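Local coordinates for Alpha/beta hydrolase fold protein (Chitinophaga pinensis, PDB 4PW0) that probably hydrolyses an ester or similar bond, as a member of the alpha/beta hydrolase fold family, at residues A151-L156 / L163-E168; I131-A136 / H262-Q267; D91-I96 / H121-M126. All coordinates share one frame; numbering follows the deposited sequence. Where two conformers were deposited one is given.

Interaction 1 of 3, residues A151-L156 / L163-E168; sequences ARAMQL and LFIFFE
The ring of Phe164 is the bump of this contact, and Arg152, Ala153 and Leu156 make the hollow that receives it. The segments lie at the ends of consecutive short helices, 146-154 and 158-166, of the helical insertion after strand 127-133, the usual place of the lid in alpha/beta hydrolases. Phe164 holds CG anti to its backbone N (chi1 174°), which sends the ring out from its own helix to the neighbouring one. Ala153 suits the floor of the hollow because a lone methyl takes so little space: its CB lies 3.8 Å from CD2 of Phe164, obliquely to the ring. On one flank Leu156 contributes a branched end, and its CD1 reaches to 3.6 Å from CB of Phe164, crossing that side chain at about a right angle. Arg152 closes another flank. Its chain bends at chi3 and presents a guanidinium face to the edge of the ring, with CZ of Phe164 3.6 Å above the centre of that group; the two planes stand 83° apart, so this is no parallel stack. The charge is answered by Glu235, which forms a salt bridge with NH1 and also touches the Phe164 side chain. Arg161 NE, from the second helix, is hydrogen-bonded to the carbonyl oxygen of Ala153. The Ala153 methyl receives a second bump as well, for CD1 of Ile165 comes to rest 3.8 Å from CB of Ala153.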
loop_
_atom_site.group_PDB
_atom_site.type_symbol
_atom_site.label_atom_id
_atom_site.label_comp_id
_atom_site.label_asym_id
_atom_site.label_seq_id
_atom_site.Cartn_x
_atom_site.Cartn_y
_atom_site.Cartn_z
ATOM N N ALA A 151 -16.842 21.242 15.630
ATOM C CA ALA A 151 -17.618 22.516 15.666
ATOM C C ALA A 151 -17.810 23.064 14.240
ATOM O O ALA A 151 -18.871 23.590 13.929
ATOM C CB ALA A 151 -16.952 23.526 16.558
ATOM N N ARG A 152 -16.824 22.907 13.342
ATOM C CA ARG A 152 -16.960 23.326 11.940
ATOM C C ARG A 152 -17.923 22.408 11.184
ATOM O O ARG A 152 -18.806 22.864 10.432
ATOM C CB ARG A 152 -15.600 23.346 11.224
ATOM C CG ARG A 152 -14.601 24.371 11.687
ATOM C CD ARG A 152 -13.237 24.093 11.027
ATOM N NE ARG A 152 -13.188 24.198 9.563
ATOM C CZ ARG A 152 -12.268 23.603 8.776
ATOM N NH1 ARG A 152 -11.307 22.792 9.279
ATOM N NH2 ARG A 152 -12.321 23.791 7.462
ATOM N N ALA A 153 -17.785 21.092 11.393
ATOM C CA ALA A 153 -18.641 20.141 10.736
ATOM C C ALA A 153 -20.093 20.308 11.228
ATOM O O ALA A 153 -20.989 20.064 10.432
ATOM C CB ALA A 153 -18.177 18.717 11.023
HETATM N N MSE A 154 -20.286 20.707 12.486
HETATM C CA MSE A 154 -21.650 20.850 13.141
HETATM C C MSE A 154 -22.508 21.782 12.294
HETATM O O MSE A 154 -23.725 21.602 12.233
HETATM C CB MSE A 154 -21.383 21.375 14.587
HETATM C CG MSE A 154 -22.632 21.535 15.439
HETATM SE SE MSE A 154 -22.154 22.136 17.208
HETATM C CE MSE A 154 -21.082 20.553 17.806
ATOM N N GLN A 155 -21.885 22.736 11.596
ATOM C CA GLN A 155 -22.601 23.784 10.861
ATOM C C GLN A 155 -23.228 23.267 9.561
ATOM O O GLN A 155 -23.992 23.979 8.921
ATOM C CB GLN A 155 -21.605 24.903 10.482
ATOM C CG GLN A 155 -20.994 25.598 11.691
ATOM C CD GLN A 155 -22.069 26.475 12.338
ATOM O OE1 GLN A 155 -22.533 26.170 13.406
ATOM N NE2 GLN A 155 -22.523 27.538 11.610
ATOM N N LEU A 156 -22.921 22.016 9.187
ATOM C CA LEU A 156 -23.232 21.471 7.876
ATOM C C LEU A 156 -24.359 20.437 7.994
ATOM O O LEU A 156 -24.420 19.633 8.956
ATOM C CB LEU A 156 -21.971 20.797 7.293
ATOM C CG LEU A 156 -20.730 21.719 7.206
ATOM C CD1 LEU A 156 -19.544 20.937 6.713
ATOM C CD2 LEU A 156 -20.903 22.946 6.326
ATOM N N LEU A 163 -19.163 14.847 3.401
ATOM C CA LEU A 163 -18.062 15.118 2.480
ATOM C C LEU A 163 -16.955 15.865 3.205
ATOM O O LEU A 163 -15.750 15.589 2.969
ATOM C CB LEU A 163 -18.519 15.880 1.260
ATOM C CG LEU A 163 -19.531 15.130 0.358
ATOM C CD1 LEU A 163 -19.895 15.993 -0.828
ATOM C CD2 LEU A 163 -18.993 13.814 -0.137
ATOM N N PHE A 164 -17.316 16.756 4.116
ATOM C CA PHE A 164 -16.314 17.518 4.892
ATOM C C PHE A 164 -15.454 16.599 5.743
ATOM O O PHE A 164 -14.224 16.781 5.830
ATOM C CB PHE A 164 -16.997 18.612 5.740
ATOM C CG PHE A 164 -16.064 19.339 6.678
ATOM C CD1 PHE A 164 -15.283 20.352 6.185
ATOM C CD2 PHE A 164 -15.963 19.018 7.986
ATOM C CE1 PHE A 164 -14.387 20.990 7.029
ATOM C CE2 PHE A 164 -15.091 19.686 8.847
ATOM C CZ PHE A 164 -14.307 20.657 8.343
ATOM N N ILE A 165 -16.085 15.666 6.444
ATOM C CA ILE A 165 -15.375 14.783 7.316
ATOM C C ILE A 165 -14.571 13.744 6.568
ATOM O O ILE A 165 -13.510 13.341 7.070
ATOM C CB ILE A 165 -16.342 14.118 8.328
ATOM C CG1 ILE A 165 -16.862 15.175 9.309
ATOM C CG2 ILE A 165 -15.714 12.947 9.053
ATOM C CD1 ILE A 165 -15.872 15.755 10.316
ATOM N N PHE A 166 -15.098 13.204 5.484
ATOM C CA PHE A 166 -14.545 11.985 4.903
ATOM C C PHE A 166 -13.819 12.117 3.576
ATOM O O PHE A 166 -13.085 11.204 3.163
ATOM C CB PHE A 166 -15.594 10.871 4.790
ATOM C CG PHE A 166 -16.058 10.343 6.118
ATOM C CD1 PHE A 166 -15.226 9.632 6.948
ATOM C CD2 PHE A 166 -17.379 10.526 6.531
ATOM C CE1 PHE A 166 -15.672 9.116 8.131
ATOM C CE2 PHE A 166 -17.812 10.042 7.716
ATOM C CZ PHE A 166 -16.963 9.316 8.544
ATOM N N PHE A 167 -14.022 13.221 2.856
ATOM C CA PHE A 167 -13.557 13.323 1.462
ATOM C C PHE A 167 -12.688 14.564 1.195
ATOM O O PHE A 167 -12.728 15.504 1.984
ATOM C CB PHE A 167 -14.750 13.193 0.470
ATOM C CG PHE A 167 -15.332 11.806 0.505
ATOM C CD1 PHE A 167 -16.275 11.450 1.468
ATOM C CD2 PHE A 167 -14.824 10.844 -0.331
ATOM C CE1 PHE A 167 -16.658 10.140 1.587
ATOM C CE2 PHE A 167 -15.232 9.525 -0.206
ATOM C CZ PHE A 167 -16.145 9.200 0.757
ATOM N N GLU A 168 -11.948 14.510 0.097
ATOM C CA GLU A 168 -11.170 15.639 -0.372
ATOM C C GLU A 168 -12.058 16.629 -1.104
ATOM O O GLU A 168 -13.264 16.401 -1.279
ATOM C CB GLU A 168 -9.986 15.159 -1.221
ATOM C CG GLU A 168 -8.631 15.264 -0.536
ATOM C CD GLU A 168 -8.083 16.679 -0.361
ATOM O OE1 GLU A 168 -6.918 16.844 0.101
ATOM O OE2 GLU A 168 -8.783 17.669 -0.728
#

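Interaction 2 of 3, residues I131-A136 / H262-Q267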
loop_
_atom_site.group_PDB
_atom_site.type_symbol
_atom_site.label_atom_id
_atom_site.label_comp_id
_atom_site.label_asym_id
_atom_site.label_seq_id
_atom_site.Cartn_x
_atom_site.Cartn_y
_atom_site.Cartn_z
ATOM N N ILE A 131 -5.859 -4.438 11.236
ATOM C CA ILE A 131 -6.012 -3.420 10.182
ATOM C C ILE A 131 -6.430 -2.113 10.854
ATOM O O ILE A 131 -7.383 -2.109 11.637
ATOM C CB ILE A 131 -7.064 -3.832 9.150
ATOM C CG1 ILE A 131 -6.712 -5.185 8.540
ATOM C CG2 ILE A 131 -7.202 -2.753 8.080
ATOM C CD1 ILE A 131 -7.928 -5.963 8.091
ATOM N N ILE A 132 -5.717 -1.027 10.543
ATOM C CA ILE A 132 -5.981 0.305 11.066
ATOM C C ILE A 132 -6.276 1.196 9.868
ATOM O O ILE A 132 -5.430 1.318 8.982
ATOM C CB ILE A 132 -4.803 0.875 11.869
ATOM C CG1 ILE A 132 -4.504 0.013 13.073
ATOM C CG2 ILE A 132 -5.081 2.330 12.258
ATOM C CD1 ILE A 132 -3.225 0.370 13.786
ATOM N N VAL A 133 -7.445 1.825 9.875
ATOM C CA VAL A 133 -7.849 2.743 8.794
ATOM C C VAL A 133 -8.107 4.110 9.398
ATOM O O VAL A 133 -8.848 4.217 10.377
ATOM C CB VAL A 133 -9.105 2.267 8.066
ATOM C CG1 VAL A 133 -9.445 3.192 6.919
ATOM C CG2 VAL A 133 -8.953 0.820 7.621
ATOM N N GLY A 134 -7.524 5.159 8.820
ATOM C CA GLY A 134 -7.910 6.501 9.218
ATOM C C GLY A 134 -7.695 6.806 10.686
ATOM O O GLY A 134 -8.602 7.375 11.334
ATOM N N ALA A 135 -6.541 6.473 11.240
ATOM C CA ALA A 135 -6.304 6.697 12.658
ATOM C C ALA A 135 -4.900 7.229 12.923
ATOM O O ALA A 135 -4.293 7.848 12.035
ATOM C CB ALA A 135 -6.648 5.454 13.466
ATOM N N ALA A 136 -4.430 7.080 14.171
ATOM C CA ALA A 136 -3.218 7.780 14.604
ATOM C C ALA A 136 -2.824 7.165 15.938
ATOM O O ALA A 136 -3.677 6.626 16.643
ATOM C CB ALA A 136 -3.464 9.283 14.769
ATOM N N HIS A 262 -10.046 11.378 5.216
ATOM C CA HIS A 262 -10.291 10.503 6.347
ATOM C C HIS A 262 -11.102 9.254 5.991
ATOM O O HIS A 262 -10.925 8.215 6.621
ATOM C CB HIS A 262 -10.940 11.330 7.442
ATOM C CG HIS A 262 -11.281 10.567 8.668
ATOM N ND1 HIS A 262 -10.344 9.930 9.454
ATOM C CD2 HIS A 262 -12.482 10.316 9.242
ATOM C CE1 HIS A 262 -10.954 9.341 10.465
ATOM N NE2 HIS A 262 -12.245 9.533 10.332
ATOM N N GLY A 263 -11.975 9.349 4.983
ATOM C CA GLY A 263 -12.720 8.223 4.511
ATOM C C GLY A 263 -12.100 7.470 3.365
ATOM O O GLY A 263 -12.800 6.959 2.485
ATOM N N SER A 264 -10.775 7.346 3.363
ATOM C CA SER A 264 -10.041 6.698 2.299
ATOM C C SER A 264 -10.666 5.394 1.764
ATOM O O SER A 264 -10.811 5.196 0.552
ATOM C CB SER A 264 -8.592 6.406 2.779
ATOM O OG SER A 264 -8.567 5.506 3.861
ATOM N N PHE A 265 -10.988 4.474 2.666
ATOM C CA PHE A 265 -11.501 3.176 2.231
ATOM C C PHE A 265 -12.924 3.250 1.655
ATOM O O PHE A 265 -13.295 2.396 0.867
ATOM C CB PHE A 265 -11.319 2.054 3.258
ATOM C CG PHE A 265 -12.178 2.045 4.489
ATOM C CD1 PHE A 265 -12.939 3.093 4.938
ATOM C CD2 PHE A 265 -12.184 0.867 5.251
ATOM C CE1 PHE A 265 -13.716 3.014 6.101
ATOM C CE2 PHE A 265 -12.945 0.803 6.407
ATOM C CZ PHE A 265 -13.718 1.845 6.821
ATOM N N TYR A 266 -13.691 4.290 1.998
ATOM C CA TYR A 266 -14.964 4.553 1.326
ATOM C C TYR A 266 -14.728 5.037 -0.078
ATOM O O TYR A 266 -15.538 4.782 -0.990
ATOM C CB TYR A 266 -15.724 5.625 2.044
ATOM C CG TYR A 266 -16.315 5.348 3.389
ATOM C CD1 TYR A 266 -17.031 4.178 3.635
ATOM C CD2 TYR A 266 -16.365 6.341 4.335
ATOM C CE1 TYR A 266 -17.719 4.017 4.831
ATOM C CE2 TYR A 266 -17.016 6.184 5.542
ATOM C CZ TYR A 266 -17.722 5.007 5.777
ATOM O OH TYR A 266 -18.408 4.889 6.979
ATOM N N GLN A 267 -13.629 5.770 -0.285
ATOM C CA GLN A 267 -13.324 6.287 -1.617
ATOM C C GLN A 267 -12.913 5.196 -2.573
ATOM O O GLN A 267 -13.262 5.250 -3.771
ATOM C CB GLN A 267 -12.276 7.386 -1.534
ATOM C CG GLN A 267 -12.020 8.035 -2.892
ATOM C CD GLN A 267 -11.416 9.429 -2.761
ATOM O OE1 GLN A 267 -11.674 10.150 -1.811
ATOM N NE2 GLN A 267 -10.601 9.793 -3.723
#
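Val133 lays its CG1 methyl over a face of the Phe265 ring, a CH-pi contact with the carbon 3.9 Å from the ring centroid and 14° off the normal. Followed outward from CB, the phenylalanine first turns CG into the position between its backbone N and carbonyl carbon (chi1 73°), bringing the ring in front of the strand end. CG meets Val133 CG1 at 3.8 Å, and CD1 lies under the same methyl. CD2 is shared between both valine methyls, while CE2 lies 4.2 Å from CG2 of Val133. On the other flank CE1 stands over the centre of the Tyr266 ring, and the phenyl group as a whole also meets Phe109 and, edge-to-face, Phe272. A beta-branched valine suits this place, since its two methyls spread over a flat aromatic surface. With an alanine in place of Phe265, the Val133 methyls would probably lose the ring face they rest on, and a gap would open beside Phe109 and Phe272.

Beyond the strand end the contact becomes polar. The carbonyl O of Gly134 approaches CE1 of His262 at 3.2 Å, at the edge of the imidazole and near its plane. Gly134 has positive phi, and a CB there would sit tightly against the His262 carbonyl oxygen, two reasons for a residue without a side chain. ND1 of His262 is hydrogen-bonded to Asp234, and the ring touches Ser110 on the putative nucleophile elbow, an arrangement consistent with the Ser-His-Asp catalytic triad of alpha/beta hydrolases.

Interaction 3 of 3, residues D91-I96 / H121-M126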
loop_
_atom_site.group_PDB
_atom_site.type_symbol
_atom_site.label_atom_id
_atom_site.label_comp_id
_atom_site.label_asym_id
_atom_site.label_seq_id
_atom_site.Cartn_x
_atom_site.Cartn_y
_atom_site.Cartn_z
ATOM N N ASP A 91 -14.915 -2.976 27.251
ATOM C CA ASP A 91 -16.293 -3.304 26.894
ATOM C C ASP A 91 -16.353 -4.195 25.652
ATOM O O ASP A 91 -17.062 -5.212 25.590
ATOM C CB ASP A 91 -17.140 -2.057 26.692
ATOM C CG ASP A 91 -17.320 -1.221 27.985
ATOM O OD1 ASP A 91 -17.145 -1.813 29.122
ATOM O OD2 ASP A 91 -17.664 -0.014 27.891
ATOM N N ALA A 92 -15.574 -3.841 24.629
ATOM C CA ALA A 92 -15.540 -4.671 23.463
ATOM C C ALA A 92 -15.087 -6.092 23.765
ATOM O O ALA A 92 -15.601 -7.051 23.228
ATOM C CB ALA A 92 -14.649 -4.063 22.367
ATOM N N LEU A 93 -14.085 -6.219 24.619
ATOM C CA LEU A 93 -13.586 -7.521 24.988
ATOM C C LEU A 93 -14.630 -8.361 25.725
ATOM O O LEU A 93 -14.725 -9.557 25.466
ATOM C CB LEU A 93 -12.326 -7.367 25.840
ATOM C CG LEU A 93 -11.042 -7.058 25.072
ATOM C CD1 LEU A 93 -9.950 -6.582 26.038
ATOM C CD2 LEU A 93 -10.595 -8.259 24.271
ATOM N N GLU A 94 -15.439 -7.739 26.582
ATOM C CA GLU A 94 -16.489 -8.513 27.282
ATOM C C GLU A 94 -17.495 -9.043 26.248
ATOM O O GLU A 94 -17.960 -10.176 26.330
ATOM C CB GLU A 94 -17.143 -7.723 28.438
ATOM C CG GLU A 94 -18.179 -6.665 28.088
ATOM C CD GLU A 94 -18.901 -6.022 29.268
ATOM O OE1 GLU A 94 -18.587 -6.362 30.438
ATOM O OE2 GLU A 94 -19.770 -5.145 29.020
ATOM N N PHE A 95 -17.804 -8.236 25.243
ATOM C CA PHE A 95 -18.700 -8.625 24.172
ATOM C C PHE A 95 -18.143 -9.769 23.358
ATOM O O PHE A 95 -18.838 -10.761 23.121
ATOM C CB PHE A 95 -19.009 -7.403 23.273
ATOM C CG PHE A 95 -19.544 -7.756 21.921
ATOM C CD1 PHE A 95 -20.802 -8.306 21.754
ATOM C CD2 PHE A 95 -18.756 -7.554 20.784
ATOM C CE1 PHE A 95 -21.252 -8.657 20.502
ATOM C CE2 PHE A 95 -19.207 -7.907 19.542
ATOM C CZ PHE A 95 -20.455 -8.482 19.394
ATOM N N ILE A 96 -16.902 -9.641 22.903
ATOM C CA ILE A 96 -16.311 -10.617 22.002
ATOM C C ILE A 96 -16.175 -11.959 22.742
ATOM O O ILE A 96 -16.482 -13.024 22.198
ATOM C CB ILE A 96 -14.937 -10.126 21.535
ATOM C CG1 ILE A 96 -15.085 -8.857 20.676
ATOM C CG2 ILE A 96 -14.224 -11.217 20.778
ATOM C CD1 ILE A 96 -13.774 -8.108 20.510
ATOM N N HIS A 121 -2.316 -4.045 22.788
ATOM C CA HIS A 121 -1.469 -3.816 23.937
ATOM C C HIS A 121 -1.877 -4.642 25.159
ATOM O O HIS A 121 -1.021 -5.328 25.778
ATOM C CB HIS A 121 -1.382 -2.328 24.310
ATOM C CG HIS A 121 -0.650 -2.087 25.585
ATOM N ND1 HIS A 121 0.659 -2.468 25.768
ATOM C CD2 HIS A 121 -1.060 -1.544 26.755
ATOM C CE1 HIS A 121 1.029 -2.167 27.004
ATOM N NE2 HIS A 121 0.007 -1.600 27.622
ATOM N N ILE A 122 -3.177 -4.636 25.473
ATOM C CA ILE A 122 -3.632 -5.297 26.695
ATOM C C ILE A 122 -3.927 -6.783 26.552
ATOM O O ILE A 122 -3.887 -7.528 27.567
ATOM C CB ILE A 122 -4.796 -4.559 27.402
ATOM C CG1 ILE A 122 -6.087 -4.560 26.598
ATOM C CG2 ILE A 122 -4.349 -3.163 27.827
ATOM C CD1 ILE A 122 -7.297 -4.112 27.406
ATOM N N GLN A 123 -4.341 -7.204 25.353
ATOM C CA GLN A 123 -4.706 -8.566 25.082
ATOM C C GLN A 123 -4.057 -9.099 23.808
ATOM O O GLN A 123 -4.747 -9.583 22.916
ATOM C CB GLN A 123 -6.195 -8.761 25.067
ATOM C CG GLN A 123 -6.851 -8.750 26.431
ATOM C CD GLN A 123 -6.542 -9.982 27.270
ATOM O OE1 GLN A 123 -6.100 -11.030 26.799
ATOM N NE2 GLN A 123 -6.795 -9.852 28.517
ATOM N N PRO A 124 -2.719 -9.040 23.753
ATOM C CA PRO A 124 -2.033 -9.429 22.522
ATOM C C PRO A 124 -2.347 -10.819 22.024
ATOM O O PRO A 124 -2.419 -11.043 20.819
ATOM C CB PRO A 124 -0.551 -9.316 22.876
ATOM C CG PRO A 124 -0.517 -9.409 24.365
ATOM C CD PRO A 124 -1.758 -8.704 24.822
ATOM N N ASP A 125 -2.525 -11.792 22.935
ATOM C CA ASP A 125 -2.679 -13.153 22.523
ATOM C C ASP A 125 -4.063 -13.490 21.955
ATOM O O ASP A 125 -4.244 -14.576 21.376
ATOM C CB ASP A 125 -2.359 -14.068 23.709
ATOM C CG ASP A 125 -0.897 -13.987 24.146
ATOM O OD1 ASP A 125 -0.034 -13.480 23.388
ATOM O OD2 ASP A 125 -0.599 -14.473 25.260
HETATM N N MSE A 126 -5.027 -12.564 22.083
HETATM C CA MSE A 126 -6.344 -12.785 21.497
HETATM C C MSE A 126 -6.447 -12.288 20.054
HETATM O O MSE A 126 -7.388 -12.641 19.362
HETATM C CB MSE A 126 -7.401 -12.036 22.315
HETATM C CG MSE A 126 -7.490 -12.734 23.690
HETATM SE SE MSE A 126 -8.848 -11.866 24.845
HETATM C CE MSE A 126 -10.094 -12.858 23.901
#
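Leu93 carries nearly the whole contact from its side, dividing its two methyls between the end of helix 111-122 and the turn that follows. CD2 points to the selenium of Met126, present here as selenomethionine, with 4.0 Å between CD2 and SE. This is the better buried part, for of the leucine's three partners Met126 is the most covered. Met126 runs extended through chi2 and bends only at chi3 (81°), so that SE, rather than the terminal methyl, is the atom brought up to the leucine. Its side chain is backed by Phe104 of strand 104-109. Ile96, one helical turn on from Leu93, rests on that same phenylalanine but stays short of the second segment, so Met126 and Ile96 share Phe104 as a common support. A long, flexible, apolar chain fits this place, reaching from the 3-10 turn to the leucine and to Phe104 without needing a polar partner.

The other part lies at the margin, nearer to solvent. CD1 of Leu93 meets CD1 of Ile122 at 3.9 Å and CG of Gln123 at 3.8 Å. Gln123 suits a partly exposed helix end because it can offer aliphatic carbon to the leucine and yet turn its polar end elsewhere: the bend at chi2 (-71°) carries the amide carbon CD to 5.0 Å from Leu93 CD1. The backbone here leaves the helix, and a backbone hydrogen bond from Met126 N to Gln123 O closes the short 3-10 turn that leads into the next strand. Helices 85-98 and 111-122 thus meet as neighbouring helices flanking the central sheet, with strand 104-109 between them in sequence, the repeated beta-alpha-beta layering of the alpha/beta hydrolase fold.

Interaction 2 is the buried one, its centre about 8 Å from that of the chain, whereas interactions 1 and 3 are surface contacts on opposite sides of the chain's centre, their own centres about 32 Å apart. Interactions 1 and 2 touch: Phe166 O probably accepts a hydrogen bond from Gly263 N, joining helix 158-166 of the probable lid to the loop bearing the putative catalytic histidine. Interaction 3 touches neither, yet helix 111-122 leads through a short turn to strand 127-133 of interaction 2. Chemistry follows place: an arginine with its charge partner borders the contact between the two insertion helices, aromatic packing and a carbonyl edge contact mark the buried one, and purely apolar carbon and selenium meet at the outer helix pair.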